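Local coordinates for protein arginine kinase (Cydia pomonella granulosis virus, PDB 6VVG) that binds adenosine monophosphate in a protein kinase fold and probably acts as an ATP-dependent serine/threonine kinase, at residues A[147-151]-A[152-156]. Numbering follows the deposited sequence.
With AMP (adenosine monophosphate), chain C.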
loop_
_atom_site.group_PDB
_atom_site.type_symbol
_atom_site.label_atom_id
_atom_site.label_comp_id
_atom_site.label_asym_id
_atom_site.label_seq_id
_atom_site.Cartn_x
_atom_site.Cartn_y
_atom_site.Cartn_z
ATOM N N LEU A 147 -8.744 -12.565 14.752
ATOM C CA LEU A 147 -10.162 -12.213 14.709
ATOM C C LEU A 147 -10.612 -12.058 16.160
ATOM O O LEU A 147 -10.989 -13.032 16.818
ATOM C CB LEU A 147 -10.966 -13.268 13.957
ATOM C CG LEU A 147 -10.452 -13.491 12.532
ATOM C CD1 LEU A 147 -11.165 -14.638 11.841
ATOM C CD2 LEU A 147 -10.582 -12.207 11.703
ATOM N N LEU A 148 -10.543 -10.829 16.663
ATOM C CA LEU A 148 -10.896 -10.545 18.047
ATOM C C LEU A 148 -12.410 -10.566 18.216
ATOM O O LEU A 148 -13.151 -10.108 17.343
ATOM C CB LEU A 148 -10.327 -9.192 18.470
ATOM C CG LEU A 148 -8.881 -8.903 18.053
ATOM C CD1 LEU A 148 -8.364 -7.613 18.693
ATOM C CD2 LEU A 148 -7.964 -10.077 18.394
ATOM N N TYR A 149 -12.862 -11.106 19.348
ATOM C CA TYR A 149 -14.276 -11.356 19.605
ATOM C C TYR A 149 -14.426 -11.752 21.068
ATOM O O TYR A 149 -13.611 -12.516 21.589
ATOM C CB TYR A 149 -14.810 -12.465 18.678
ATOM C CG TYR A 149 -16.282 -12.801 18.834
ATOM C CD1 TYR A 149 -16.716 -13.660 19.832
ATOM C CD2 TYR A 149 -17.232 -12.274 17.966
ATOM C CE1 TYR A 149 -18.055 -13.975 19.974
ATOM C CE2 TYR A 149 -18.574 -12.584 18.101
ATOM C CZ TYR A 149 -18.979 -13.436 19.106
ATOM O OH TYR A 149 -20.313 -13.750 19.245
ATOM N N ASP A 150 -15.452 -11.214 21.725
ATOM C CA ASP A 150 -15.792 -11.589 23.091
ATOM C C ASP A 150 -17.304 -11.743 23.179
ATOM O O ASP A 150 -18.050 -11.182 22.376
ATOM C CB ASP A 150 -15.285 -10.558 24.108
ATOM C CG ASP A 150 -15.940 -9.208 23.944
ATOM O OD1 ASP A 150 -17.081 -9.045 24.421
ATOM O OD2 ASP A 150 -15.312 -8.306 23.348
ATOM N N ARG A 151 -17.757 -12.523 24.153
ATOM C CA ARG A 151 -19.167 -12.873 24.217
ATOM C C ARG A 151 -20.028 -11.805 24.855
ATOM O O ARG A 151 -21.237 -12.008 25.011
ATOM C CB ARG A 151 -19.354 -14.171 24.985
ATOM C CG ARG A 151 -18.835 -14.187 26.485
ATOM C CD ARG A 151 -18.731 -15.683 26.877
ATOM N NE ARG A 151 -18.676 -15.908 28.314
ATOM C CZ ARG A 151 -18.990 -17.056 28.902
ATOM N NH1 ARG A 151 -19.376 -18.087 28.167
ATOM N NH2 ARG A 151 -18.900 -17.178 30.221
ATOM N N LYS A 152 -19.458 -10.659 25.189
ATOM C CA LYS A 152 -20.256 -9.532 25.656
ATOM C C LYS A 152 -20.524 -8.493 24.570
ATOM O O LYS A 152 -21.680 -8.183 24.281
ATOM C CB LYS A 152 -19.546 -8.876 26.822
ATOM C CG LYS A 152 -20.400 -8.229 27.835
ATOM C CD LYS A 152 -21.055 -6.998 27.281
ATOM C CE LYS A 152 -21.343 -5.962 28.358
ATOM N NZ LYS A 152 -21.775 -4.704 27.661
ATOM N N LYS A 153 -19.479 -7.988 23.916
ATOM C CA LYS A 153 -19.676 -7.135 22.742
ATOM C C LYS A 153 -20.232 -7.928 21.558
ATOM O O LYS A 153 -21.104 -7.444 20.821
ATOM C CB LYS A 153 -18.345 -6.483 22.363
ATOM C CG LYS A 153 -17.888 -5.365 23.296
ATOM C CD LYS A 153 -16.374 -5.208 23.258
ATOM C CE LYS A 153 -15.813 -4.936 24.646
ATOM N NZ LYS A 153 -14.978 -6.068 25.152
ATOM N N LYS A 154 -19.746 -9.153 21.369
ATOM C CA LYS A 154 -20.085 -9.946 20.192
ATOM C C LYS A 154 -19.769 -9.172 18.917
ATOM O O LYS A 154 -20.482 -9.272 17.920
ATOM C CB LYS A 154 -21.555 -10.372 20.218
ATOM C CG LYS A 154 -22.001 -10.918 21.564
ATOM C CD LYS A 154 -23.056 -12.000 21.407
ATOM C CE LYS A 154 -23.340 -12.677 22.743
ATOM N NZ LYS A 154 -23.417 -11.691 23.862
ATOM N N ARG A 155 -18.700 -8.382 18.959
ATOM C CA ARG A 155 -18.240 -7.596 17.824
ATOM C C ARG A 155 -16.951 -8.208 17.302
ATOM O O ARG A 155 -16.014 -8.442 18.074
ATOM C CB ARG A 155 -18.015 -6.137 18.222
ATOM C CG ARG A 155 -18.114 -5.157 17.065
ATOM C CD ARG A 155 -18.339 -3.710 17.524
ATOM N NE ARG A 155 -17.761 -2.767 16.569
ATOM C CZ ARG A 155 -17.119 -1.655 16.907
ATOM N NH1 ARG A 155 -16.980 -1.331 18.187
ATOM N NH2 ARG A 155 -16.620 -0.867 15.963
ATOM N N LEU A 156 -16.909 -8.461 15.998
ATOM C CA LEU A 156 -15.738 -9.036 15.358
ATOM C C LEU A 156 -14.812 -7.923 14.889
ATOM O O LEU A 156 -15.240 -7.007 14.180
ATOM C CB LEU A 156 -16.149 -9.913 14.174
ATOM C CG LEU A 156 -15.030 -10.648 13.435
ATOM C CD1 LEU A 156 -14.519 -11.810 14.277
ATOM C CD2 LEU A 156 -15.515 -11.139 12.080
HETATM P P AMP C . -1.372 -8.717 17.072
HETATM O O1P AMP C . -0.926 -10.081 16.595
HETATM O O2P AMP C . -2.875 -8.651 16.949
HETATM O O3P AMP C . -0.560 -7.678 16.338
HETATM O "O5'" AMP C . -1.027 -8.553 18.619
HETATM C "C5'" AMP C . -0.818 -9.688 19.445
HETATM C "C4'" AMP C . -2.002 -9.955 20.344
HETATM O "O4'" AMP C . -2.322 -8.763 21.114
HETATM C "C3'" AMP C . -3.312 -10.299 19.653
HETATM O "O3'" AMP C . -3.373 -11.647 19.216
HETATM C "C2'" AMP C . -4.333 -9.957 20.727
HETATM O "O2'" AMP C . -4.350 -10.950 21.742
HETATM C "C1'" AMP C . -3.722 -8.678 21.301
HETATM N N9 AMP C . -4.213 -7.489 20.581
HETATM C C8 AMP C . -3.696 -7.052 19.429
HETATM N N7 AMP C . -4.382 -5.972 19.053
HETATM C C5 AMP C . -5.329 -5.744 19.974
HETATM C C6 AMP C . -6.294 -4.770 20.066
HETATM N N6 AMP C . -6.639 -3.648 19.217
HETATM N N1 AMP C . -7.131 -4.756 21.092
HETATM C C2 AMP C . -7.029 -5.708 22.052
HETATM N N3 AMP C . -6.080 -6.670 21.965
HETATM C C4 AMP C . -5.231 -6.682 20.919
HETATM O O HOH W 1 -16.475 -8.582 20.739
#
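The Tyr149 ring lies obliquely against the backbone of Lys154, its CE2 3.7 Å from Lys154 CA, while CB of that lysine rests near the hydroxyl. Phe102 meets the same ring edge-to-face. With CG anti to the backbone N (chi1 -179°), the tyrosine reaches the returning backbone at Lys154.

The other flat group, the Asp150 carboxylate, organises the turn. OD1 accepts two backbone N-H groups: Lys153 N at 2.7 Å on its syn side, somewhat out of plane, and Lys152 N at 3.0 Å through the anti lone pair. Lys153 NZ comes in from above the carboxylate plane to a salt bridge with OD2 (2.9 Å), and Ser95 OG is hydrogen-bonded to the same oxygen. Lys154 N closes the loop onto Asp150 O at 2.8 Å, and a water bridges Asp150 N and Arg155 N. Further in, Leu156 CD1 packs on Leu147 CB (3.9 Å), and Leu148 CD1 lies 3.8 Å from C6 of the AMP base.

This is the turn of the beta hairpin that follows the catalytic loop in protein kinases; its first strand brings Leu148 to the adenine. One buried carboxylate holds the amides of Lys152 and Lys153 and the ammonium group of Lys153, which would be expected to stabilise its anionic form.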